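Local coordinates for protein CurF (Lyngbya majuscula, PDB 5DP2) that catalyses, with NADPH as the probable hydride donor, formation of the cyclopropane ring in curacin A biosynthesis as an unusual enoyl reductase domain of a polyketide synthase, at residues Val41-Asn49 / Ile334-Pro342; Thr79-Val88 / Asp102-Phe113. All coordinates share one frame; numbering follows the deposited sequence. Where two conformers were deposited one is given.

Contact 1: residues Val41-Asn49 / Ile334-Pro342; sequences VQIKAVPVN and IGKIVVTMP. With NAP (NADP nicotinamide-adenine-dinucleotide phosphate), chain B.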
loop_
_atom_site.group_PDB
_atom_site.type_symbol
_atom_site.label_atom_id
_atom_site.label_comp_id
_atom_site.label_asym_id
_atom_site.label_seq_id
_atom_site.Cartn_x
_atom_site.Cartn_y
_atom_site.Cartn_z
ATOM N N VAL A 41 0.727 21.593 -2.233
ATOM C CA VAL A 41 0.999 20.716 -3.365
ATOM C C VAL A 41 -0.281 20.582 -4.215
ATOM O O VAL A 41 -1.363 20.295 -3.677
ATOM C CB VAL A 41 1.433 19.317 -2.888
ATOM C CG1 VAL A 41 1.744 18.420 -4.075
ATOM C CG2 VAL A 41 2.637 19.428 -1.959
ATOM N N GLN A 42 -0.154 20.809 -5.522
ATOM C CA GLN A 42 -1.239 20.501 -6.464
ATOM C C GLN A 42 -1.117 19.029 -6.863
ATOM O O GLN A 42 -0.089 18.605 -7.435
ATOM C CB GLN A 42 -1.154 21.401 -7.693
ATOM C CG GLN A 42 -2.355 21.163 -8.604
ATOM C CD GLN A 42 -2.467 22.126 -9.729
ATOM O OE1 GLN A 42 -1.711 23.066 -9.831
ATOM N NE2 GLN A 42 -3.437 21.918 -10.576
ATOM N N ILE A 43 -2.112 18.229 -6.510
ATOM C CA ILE A 43 -2.066 16.804 -6.763
ATOM C C ILE A 43 -2.182 16.527 -8.250
ATOM O O ILE A 43 -3.016 17.110 -8.933
ATOM C CB ILE A 43 -3.188 16.074 -5.962
ATOM C CG1 ILE A 43 -3.048 16.360 -4.478
ATOM C CG2 ILE A 43 -3.192 14.600 -6.268
ATOM C CD1 ILE A 43 -1.746 15.925 -3.837
ATOM N N LYS A 44 -1.332 15.602 -8.748
ATOM C CA LYS A 44 -1.387 15.180 -10.134
ATOM C C LYS A 44 -1.877 13.743 -10.307
ATOM O O LYS A 44 -2.553 13.442 -11.288
ATOM C CB LYS A 44 -0.032 15.394 -10.816
ATOM C CG LYS A 44 0.465 16.851 -10.787
ATOM C CD LYS A 44 -0.393 17.785 -11.626
ATOM C CE LYS A 44 -0.123 19.254 -11.344
ATOM N NZ LYS A 44 1.211 19.664 -11.863
ATOM N N ALA A 45 -1.541 12.842 -9.377
ATOM C CA ALA A 45 -1.978 11.451 -9.477
ATOM C C ALA A 45 -2.069 10.893 -8.076
ATOM O O ALA A 45 -1.211 11.157 -7.224
ATOM C CB ALA A 45 -1.024 10.640 -10.356
ATOM N N VAL A 46 -3.111 10.093 -7.839
ATOM C CA VAL A 46 -3.388 9.562 -6.516
ATOM C C VAL A 46 -4.044 8.204 -6.713
ATOM O O VAL A 46 -5.042 8.100 -7.428
ATOM C CB VAL A 46 -4.278 10.540 -5.672
ATOM C CG1 VAL A 46 -5.438 11.153 -6.449
ATOM C CG2 VAL A 46 -4.700 9.879 -4.384
ATOM N N PRO A 47 -3.483 7.147 -6.126
ATOM C CA PRO A 47 -4.062 5.832 -6.325
ATOM C C PRO A 47 -5.129 5.512 -5.297
ATOM O O PRO A 47 -5.195 6.126 -4.225
ATOM C CB PRO A 47 -2.873 4.912 -6.141
ATOM C CG PRO A 47 -2.075 5.611 -5.065
ATOM C CD PRO A 47 -2.213 7.085 -5.350
ATOM N N VAL A 48 -5.958 4.509 -5.614
ATOM C CA VAL A 48 -6.891 3.944 -4.653
ATOM C C VAL A 48 -6.199 2.808 -3.877
ATOM O O VAL A 48 -5.517 1.979 -4.477
ATOM C CB VAL A 48 -8.131 3.351 -5.372
ATOM C CG1 VAL A 48 -9.179 2.906 -4.346
ATOM C CG2 VAL A 48 -8.754 4.343 -6.334
ATOM N N ASN A 49 -6.370 2.756 -2.558
ATOM C CA ASN A 49 -5.860 1.656 -1.757
ATOM C C ASN A 49 -7.022 0.799 -1.260
ATOM O O ASN A 49 -8.132 1.297 -1.055
ATOM C CB ASN A 49 -5.009 2.184 -0.591
ATOM C CG ASN A 49 -3.590 2.564 -1.075
ATOM O OD1 ASN A 49 -2.652 1.744 -1.070
ATOM N ND2 ASN A 49 -3.441 3.739 -1.577
ATOM N N ILE A 334 -4.203 -5.779 -12.009
ATOM C CA ILE A 334 -2.862 -6.209 -11.626
ATOM C C ILE A 334 -2.116 -4.932 -11.221
ATOM O O ILE A 334 -2.036 -3.992 -12.031
ATOM C CB ILE A 334 -2.096 -6.875 -12.785
ATOM C CG1 ILE A 334 -2.873 -8.046 -13.384
ATOM C CG2 ILE A 334 -0.680 -7.242 -12.345
ATOM C CD1 ILE A 334 -2.896 -9.252 -12.502
ATOM N N GLY A 335 -1.581 -4.879 -10.009
ATOM C CA GLY A 335 -0.809 -3.692 -9.604
ATOM C C GLY A 335 -1.677 -2.623 -8.970
ATOM O O GLY A 335 -2.367 -2.892 -7.964
ATOM N N LYS A 336 -1.628 -1.415 -9.529
ATOM C CA LYS A 336 -2.198 -0.229 -8.913
ATOM C C LYS A 336 -3.300 0.396 -9.801
ATOM O O LYS A 336 -3.181 0.408 -11.031
ATOM C CB LYS A 336 -1.086 0.815 -8.633
ATOM C CG LYS A 336 -1.337 1.747 -7.430
ATOM C CD LYS A 336 -1.048 1.069 -6.097
ATOM C CE LYS A 336 -1.367 1.974 -4.895
ATOM N NZ LYS A 336 -1.013 1.344 -3.585
ATOM N N ILE A 337 -4.301 0.990 -9.145
ATOM C CA ILE A 337 -5.283 1.805 -9.835
ATOM C C ILE A 337 -4.987 3.254 -9.480
ATOM O O ILE A 337 -4.943 3.612 -8.299
ATOM C CB ILE A 337 -6.675 1.348 -9.439
ATOM C CG1 ILE A 337 -6.848 -0.130 -9.834
ATOM C CG2 ILE A 337 -7.718 2.248 -10.091
ATOM C CD1 ILE A 337 -7.898 -0.826 -9.013
ATOM N N VAL A 338 -4.696 4.041 -10.520
ATOM C CA VAL A 338 -4.227 5.426 -10.338
ATOM C C VAL A 338 -5.240 6.387 -10.925
ATOM O O VAL A 338 -5.646 6.246 -12.064
ATOM C CB VAL A 338 -2.841 5.631 -11.003
ATOM C CG1 VAL A 338 -2.370 7.067 -10.858
ATOM C CG2 VAL A 338 -1.802 4.669 -10.416
ATOM N N VAL A 339 -5.613 7.409 -10.125
ATOM C CA VAL A 339 -6.553 8.436 -10.568
ATOM C C VAL A 339 -5.762 9.716 -10.880
ATOM O O VAL A 339 -4.953 10.181 -10.071
ATOM C CB VAL A 339 -7.623 8.685 -9.481
ATOM C CG1 VAL A 339 -8.559 9.823 -9.867
ATOM C CG2 VAL A 339 -8.400 7.394 -9.235
ATOM N N THR A 340 -5.976 10.296 -12.057
ATOM C CA THR A 340 -5.344 11.549 -12.409
ATOM C C THR A 340 -6.254 12.714 -12.058
ATOM O O THR A 340 -7.473 12.662 -12.232
ATOM C CB THR A 340 -4.956 11.599 -13.889
ATOM O OG1 THR A 340 -6.088 11.299 -14.695
ATOM C CG2 THR A 340 -3.837 10.613 -14.173
ATOM N N MET A 341 -5.640 13.792 -11.615
ATOM C CA MET A 341 -6.428 14.994 -11.345
ATOM C C MET A 341 -6.472 15.951 -12.568
ATOM O O MET A 341 -5.563 15.910 -13.407
ATOM C CB MET A 341 -5.914 15.642 -10.083
ATOM C CG MET A 341 -6.102 14.752 -8.865
ATOM S SD MET A 341 -7.846 14.465 -8.438
ATOM C CE MET A 341 -8.233 16.038 -7.659
ATOM N N PRO A 342 -7.533 16.783 -12.720
ATOM C CA PRO A 342 -7.496 17.758 -13.822
ATOM C C PRO A 342 -6.275 18.687 -13.794
ATOM O O PRO A 342 -5.813 19.066 -12.717
ATOM C CB PRO A 342 -8.739 18.607 -13.579
ATOM C CG PRO A 342 -9.632 17.807 -12.703
ATOM C CD PRO A 342 -8.768 16.877 -11.926
HETATM P PA NAP B . -4.661 -5.145 -3.473
HETATM O O1A NAP B . -4.341 -4.477 -4.765
HETATM O O2A NAP B . -3.761 -6.210 -2.962
HETATM O O5B NAP B . -6.164 -5.679 -3.586
HETATM C C5B NAP B . -6.678 -6.651 -2.666
HETATM C C4B NAP B . -6.169 -8.050 -2.941
HETATM O O4B NAP B . -6.872 -8.945 -2.112
HETATM C C3B NAP B . -6.340 -8.500 -4.362
HETATM O O3B NAP B . -5.041 -8.702 -4.924
HETATM C C2B NAP B . -7.139 -9.815 -4.281
HETATM O O2B NAP B . -6.668 -10.914 -5.009
HETATM C C1B NAP B . -7.018 -10.195 -2.818
HETATM N N9A NAP B . -8.203 -10.829 -2.256
HETATM C C8A NAP B . -9.309 -10.198 -1.732
HETATM N N7A NAP B . -10.212 -11.106 -1.295
HETATM C C5A NAP B . -9.677 -12.313 -1.529
HETATM C C6A NAP B . -10.096 -13.658 -1.306
HETATM N N6A NAP B . -11.289 -13.905 -0.731
HETATM N N1A NAP B . -9.283 -14.642 -1.670
HETATM C C2A NAP B . -8.106 -14.360 -2.238
HETATM N N3A NAP B . -7.606 -13.148 -2.495
HETATM C C4A NAP B . -8.396 -12.142 -2.158
HETATM O O3 NAP B . -4.827 -4.037 -2.317
HETATM P PN NAP B . -3.703 -3.237 -1.503
HETATM O O1N NAP B . -4.192 -1.852 -1.330
HETATM O O2N NAP B . -2.350 -3.456 -2.114
HETATM O O5D NAP B . -3.791 -3.937 -0.105
HETATM C C5D NAP B . -3.386 -5.321 0.010
HETATM C C4D NAP B . -3.917 -5.909 1.341
HETATM O O4D NAP B . -3.050 -5.498 2.366
HETATM C C3D NAP B . -5.306 -5.409 1.756
HETATM O O3D NAP B . -5.922 -6.431 2.550
HETATM C C2D NAP B . -4.995 -4.174 2.562
HETATM O O2D NAP B . -6.053 -3.896 3.485
HETATM C C1D NAP B . -3.708 -4.564 3.239
HETATM N N1N NAP B . -2.673 -3.546 3.521
HETATM C C2N NAP B . -2.195 -3.412 4.779
HETATM C C3N NAP B . -1.210 -2.484 5.106
HETATM C C7N NAP B . -0.717 -2.380 6.508
HETATM O O7N NAP B . -0.018 -1.417 6.738
HETATM N N7N NAP B . -1.060 -3.344 7.404
HETATM C C4N NAP B . -0.696 -1.661 4.098
HETATM C C5N NAP B . -1.200 -1.818 2.814
HETATM C C6N NAP B . -2.189 -2.770 2.535
HETATM P P2B NAP B . -6.822 -11.082 -6.591
HETATM O O1X NAP B . -5.928 -10.026 -7.229
HETATM O O2X NAP B . -6.341 -12.487 -6.818
HETATM O O3X NAP B . -8.280 -10.864 -6.917
HETATM O O HOH W 1 -3.257 18.868 -11.436
HETATM O O HOH W 2 -4.608 0.480 -6.464
#

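Contact 2: residues Thr79-Val88 / Asp102-Phe113; sequences TFGVEGVGTV and DEVILAYPGNAF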
loop_
_atom_site.group_PDB
_atom_site.type_symbol
_atom_site.label_atom_id
_atom_site.label_comp_id
_atom_site.label_asym_id
_atom_site.label_seq_id
_atom_site.Cartn_x
_atom_site.Cartn_y
_atom_site.Cartn_z
ATOM N N THR A 79 -11.634 11.771 4.776
ATOM C CA THR A 79 -10.948 12.047 3.526
ATOM C C THR A 79 -10.217 10.781 3.055
ATOM O O THR A 79 -10.080 9.803 3.791
ATOM C CB THR A 79 -9.979 13.245 3.648
ATOM O OG1 THR A 79 -8.945 12.942 4.585
ATOM C CG2 THR A 79 -10.672 14.496 4.116
ATOM N N PHE A 80 -9.760 10.848 1.807
ATOM C CA PHE A 80 -9.128 9.717 1.140
ATOM C C PHE A 80 -7.836 10.169 0.493
ATOM O O PHE A 80 -7.672 11.341 0.158
ATOM C CB PHE A 80 -10.075 9.141 0.069
ATOM C CG PHE A 80 -11.419 8.763 0.613
ATOM C CD1 PHE A 80 -11.632 7.524 1.176
ATOM C CD2 PHE A 80 -12.470 9.679 0.631
ATOM C CE1 PHE A 80 -12.840 7.200 1.754
ATOM C CE2 PHE A 80 -13.689 9.356 1.198
ATOM C CZ PHE A 80 -13.883 8.113 1.741
ATOM N N GLY A 81 -6.954 9.197 0.279
ATOM C CA GLY A 81 -5.686 9.430 -0.400
ATOM C C GLY A 81 -4.552 9.319 0.601
ATOM O O GLY A 81 -4.113 10.336 1.186
ATOM N N VAL A 82 -4.075 8.099 0.810
ATOM C CA VAL A 82 -3.059 7.805 1.789
ATOM C C VAL A 82 -1.641 7.913 1.204
ATOM O O VAL A 82 -0.651 7.646 1.888
ATOM C CB VAL A 82 -3.327 6.451 2.491
ATOM C CG1 VAL A 82 -4.628 6.495 3.283
ATOM C CG2 VAL A 82 -3.329 5.287 1.498
ATOM N N GLU A 83 -1.564 8.347 -0.051
ATOM C CA GLU A 83 -0.330 8.535 -0.785
ATOM C C GLU A 83 -0.711 9.290 -2.056
ATOM O O GLU A 83 -1.873 9.281 -2.475
ATOM C CB GLU A 83 0.303 7.174 -1.160
ATOM C CG GLU A 83 -0.644 6.280 -1.967
ATOM C CD GLU A 83 -0.061 4.942 -2.407
ATOM O OE1 GLU A 83 1.159 4.922 -2.741
ATOM O OE2 GLU A 83 -0.824 3.949 -2.430
ATOM N N GLY A 84 0.262 9.923 -2.688
ATOM C CA GLY A 84 0.061 10.481 -4.003
ATOM C C GLY A 84 1.257 11.264 -4.462
ATOM O O GLY A 84 2.314 11.234 -3.797
ATOM N N VAL A 85 1.110 11.939 -5.603
ATOM C CA VAL A 85 2.218 12.700 -6.186
ATOM C C VAL A 85 1.697 13.996 -6.756
ATOM O O VAL A 85 0.537 14.084 -7.187
ATOM C CB VAL A 85 2.962 11.913 -7.305
ATOM C CG1 VAL A 85 3.593 10.640 -6.770
ATOM C CG2 VAL A 85 2.039 11.609 -8.465
ATOM N N GLY A 86 2.542 15.023 -6.746
ATOM C CA GLY A 86 2.148 16.276 -7.361
ATOM C C GLY A 86 3.276 17.270 -7.383
ATOM O O GLY A 86 4.462 16.917 -7.275
ATOM N N THR A 87 2.893 18.530 -7.568
ATOM C CA THR A 87 3.839 19.619 -7.795
ATOM C C THR A 87 3.640 20.695 -6.747
ATOM O O THR A 87 2.508 21.117 -6.487
ATOM C CB THR A 87 3.610 20.238 -9.181
ATOM O OG1 THR A 87 3.639 19.184 -10.163
ATOM C CG2 THR A 87 4.640 21.308 -9.514
ATOM N N VAL A 88 4.730 21.144 -6.121
ATOM C CA VAL A 88 4.633 22.253 -5.157
ATOM C C VAL A 88 4.217 23.532 -5.907
ATOM O O VAL A 88 4.891 23.949 -6.857
ATOM C CB VAL A 88 5.985 22.442 -4.447
ATOM C CG1 VAL A 88 5.953 23.676 -3.535
ATOM C CG2 VAL A 88 6.336 21.209 -3.639
ATOM N N ASP A 102 8.860 22.096 -7.468
ATOM C CA ASP A 102 9.390 20.806 -7.072
ATOM C C ASP A 102 8.310 19.724 -7.216
ATOM O O ASP A 102 7.160 19.932 -6.862
ATOM C CB ASP A 102 9.887 20.855 -5.636
ATOM C CG ASP A 102 11.183 21.647 -5.413
ATOM O OD1 ASP A 102 11.919 21.921 -6.390
ATOM O OD2 ASP A 102 11.485 21.919 -4.220
ATOM N N GLU A 103 8.725 18.549 -7.670
ATOM C CA GLU A 103 7.825 17.399 -7.830
ATOM C C GLU A 103 8.047 16.442 -6.664
ATOM O O GLU A 103 9.187 16.079 -6.328
ATOM C CB GLU A 103 8.063 16.719 -9.172
ATOM C CG GLU A 103 7.751 17.636 -10.347
ATOM C CD GLU A 103 7.920 16.987 -11.693
ATOM O OE1 GLU A 103 8.617 15.959 -11.755
ATOM O OE2 GLU A 103 7.339 17.511 -12.656
ATOM N N VAL A 104 6.936 16.036 -6.029
ATOM C CA VAL A 104 6.998 15.334 -4.767
ATOM C C VAL A 104 6.042 14.131 -4.700
ATOM O O VAL A 104 4.981 14.107 -5.337
ATOM C CB VAL A 104 6.688 16.296 -3.584
ATOM C CG1 VAL A 104 7.803 17.336 -3.473
ATOM C CG2 VAL A 104 5.326 16.961 -3.713
ATOM N N ILE A 105 6.466 13.167 -3.898
ATOM C CA ILE A 105 5.604 12.120 -3.352
ATOM C C ILE A 105 5.123 12.606 -1.992
ATOM O O ILE A 105 5.913 13.089 -1.167
ATOM C CB ILE A 105 6.382 10.784 -3.214
ATOM C CG1 ILE A 105 6.770 10.214 -4.585
ATOM C CG2 ILE A 105 5.599 9.774 -2.367
ATOM C CD1 ILE A 105 7.801 9.122 -4.522
ATOM N N LEU A 106 3.807 12.464 -1.737
ATOM C CA LEU A 106 3.228 12.796 -0.434
ATOM C C LEU A 106 3.186 11.533 0.418
ATOM O O LEU A 106 2.546 10.533 0.041
ATOM C CB LEU A 106 1.843 13.402 -0.579
ATOM C CG LEU A 106 1.760 14.718 -1.373
ATOM C CD1 LEU A 106 1.548 14.493 -2.855
ATOM C CD2 LEU A 106 0.649 15.606 -0.789
ATOM N N ALA A 107 3.849 11.592 1.576
ATOM C CA ALA A 107 3.923 10.451 2.503
ATOM C C ALA A 107 2.729 10.508 3.455
ATOM O O ALA A 107 2.631 11.421 4.283
ATOM C CB ALA A 107 5.229 10.538 3.281
ATOM N N TYR A 108 1.813 9.557 3.329
ATOM C CA TYR A 108 0.645 9.431 4.194
ATOM C C TYR A 108 -0.044 10.771 4.483
ATOM O O TYR A 108 -0.285 11.127 5.635
ATOM C CB TYR A 108 0.976 8.673 5.510
ATOM C CG TYR A 108 -0.273 8.186 6.218
ATOM C CD1 TYR A 108 -1.112 7.258 5.606
ATOM C CD2 TYR A 108 -0.654 8.670 7.474
ATOM C CE1 TYR A 108 -2.308 6.856 6.210
ATOM C CE2 TYR A 108 -1.836 8.279 8.077
ATOM C CZ TYR A 108 -2.669 7.383 7.441
ATOM O OH TYR A 108 -3.846 7.040 8.066
ATOM N N PRO A 109 -0.477 11.495 3.436
ATOM C CA PRO A 109 -1.201 12.749 3.696
ATOM C C PRO A 109 -2.583 12.500 4.307
ATOM O O PRO A 109 -3.024 13.285 5.153
ATOM C CB PRO A 109 -1.292 13.387 2.311
ATOM C CG PRO A 109 -1.181 12.254 1.340
ATOM C CD PRO A 109 -0.222 11.297 2.002
ATOM N N GLY A 110 -3.268 11.438 3.852
ATOM C CA GLY A 110 -4.618 11.122 4.299
ATOM C C GLY A 110 -5.748 11.762 3.514
ATOM O O GLY A 110 -6.896 11.332 3.654
ATOM N N ASN A 111 -5.386 12.783 2.724
ATOM C CA ASN A 111 -6.337 13.598 1.951
ATOM C C ASN A 111 -5.831 13.857 0.528
ATOM O O ASN A 111 -6.181 14.849 -0.093
ATOM C CB ASN A 111 -6.605 14.933 2.660
ATOM C CG ASN A 111 -5.363 15.790 2.802
ATOM O OD1 ASN A 111 -4.244 15.300 2.639
ATOM N ND2 ASN A 111 -5.541 17.056 3.117
ATOM N N ALA A 112 -5.002 12.950 -0.027
ATOM C CA ALA A 112 -4.477 13.180 -1.380
ATOM C C ALA A 112 -5.539 13.208 -2.475
ATOM O O ALA A 112 -5.253 13.752 -3.541
ATOM C CB ALA A 112 -3.373 12.206 -1.728
ATOM N N PHE A 113 -6.746 12.649 -2.240
ATOM C CA PHE A 113 -7.855 12.860 -3.178
ATOM C C PHE A 113 -8.457 14.255 -2.924
ATOM O O PHE A 113 -9.572 14.406 -2.410
ATOM C CB PHE A 113 -8.918 11.758 -3.068
ATOM C CG PHE A 113 -8.571 10.460 -3.752
ATOM C CD1 PHE A 113 -8.754 10.329 -5.113
ATOM C CD2 PHE A 113 -8.145 9.347 -3.049
ATOM C CE1 PHE A 113 -8.469 9.120 -5.772
ATOM C CE2 PHE A 113 -7.882 8.129 -3.694
ATOM C CZ PHE A 113 -8.027 8.041 -5.058
HETATM O O HOH W 3 -10.412 13.145 0.212
HETATM O O HOH W 4 5.244 19.383 -12.296
#

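Contact 1: residues Val41-Asn49 / Ile334-Pro342
Lys336 NZ is gripped from several sides: Asn49 OD1 takes one bond at 3.0 Å, while Glu83 forms a salt bridge with the ammonium group and Ser142 a further hydrogen bond. The amine approaches OD1 from above the amide's carbonyl plane, 43° out of it. The lysine chain turns about its CB-CG bond (chi2 78°) and then runs extended, which carries CE across the ring of Pro47, 3.5 Å from its CB, on the way to Asn49. Asn49 also donates through ND2 to Glu83, so its amide is held at both ends; an alanine here would probably leave Lys336 NZ without one of its mates and deprive the Glu83 carboxylate of a donor.

Behind this polar end the backbones pair as antiparallel strands from segments 285 residues apart at their nearest ends, tying the GroES-like part of this medium-chain dehydrogenase/reductase fold to the last strand. Val46 and Val339 form the hydrogen-bonded pair, with Val339 N to Val46 O at 2.8 Å and Val46 N to Val339 O at 2.9 Å. Next along, Met341 N reaches Lys44 O in a nearly straight bond (170°). Lys44 and Ala45 both face Val85 of the adjoining strand, a classic beta bulge. Water 2 extends the ladder, donating to Val48 O and accepting from Ile337 N at 2.7 Å.

Apolar contacts fill both faces. Ala45 CB meets Val338 CG1 at 3.9 Å on the face shared with Pro47, whereas Val48 CG2 packs on the CG2 methyls of Ile337 and Val339 on the other, beside helix 321-329. Met341, its CG turned beside the backbone N, lays that atom against Ile43 CG2, 3.9 Å away.

Contact 2: residues Thr79-Val88 / Asp102-Phe113
Gly86 and Val104 exchange a pair of backbone hydrogen bonds where strands 83-88 and 103-107 run antiparallel, Gly86 N to Val104 O at 3.0 Å and Val104 N to Gly86 O at 2.9 Å. Leu106 N to Gly84 O (2.8 Å) continues the ladder, and Val88 N adds a nearly straight bond to Asp102 O (173°). Beyond the hairpin the chain keeps bonding through loops: Ala112 N lies on a lone pair of Gly81 O, and Phe113 N reaches Phe80 O. Of the side chains, Thr79 bonds directly across; with chi1 at 63° its OG1 sits between the backbone N and the carbonyl carbon, where it donates to Gly110 O at 2.8 Å from above the carbonyl plane.

Two waters add bridges. Water 4 joins Thr87 OG1, also hydrogen-bonded to Lys44 NZ, to Glu103 OE2, and water 3 joins Phe80 N to Phe113 O.

Apolar contacts are fewer. Val85 CG1 meets Ile105 CG1 at 3.9 Å, and Val82 CG1 lies obliquely to the Tyr108 ring, 3.8 Å from CE1. The Phe113 ring turns its edge to the Gly81 backbone, with CD2 3.5 Å from Gly81 N. Glycines permit the close approach: a CB on Gly81 would clash with the nitrogens of Ala112 and Phe113, and one on Gly84 would crowd the Ala112 methyl. Leu106 CD1 rests 3.5 Å from Gly84 O.

This hairpin belongs to the GroES-like region. Strand 39-48 flanks strand 83-91 and receives Leu106 on Ile43 and Phe113 on Val46, strand 11-14 meets Phe80 and Phe113 through Leu13, and Phe140 of helix 140-153 packs on Glu83, Ile105 and Ala107.

Contacts 1 and 2 share one sheet, their centres 9 Å apart, because strands 39-48 and 83-91 are neighbours in it. Along the sequence, contact 2 falls wholly between the two segments of contact 1. A backbone bond from Gln42 N to Thr87 O (2.8 Å) joins them at one end. At the other, the junction is a probable hydrogen bond from Asn49 ND2 to Glu83 OE2 at 2.8 Å, and Pro47 CG packs 3.4 Å from the same oxygen. That end faces the cofactor: Asn49 belongs to the NADP pocket, its backbone C 3.9 Å from O1N of the nicotinamide-side phosphate, and the Glu83 side chain lies about 7 Å from NADP.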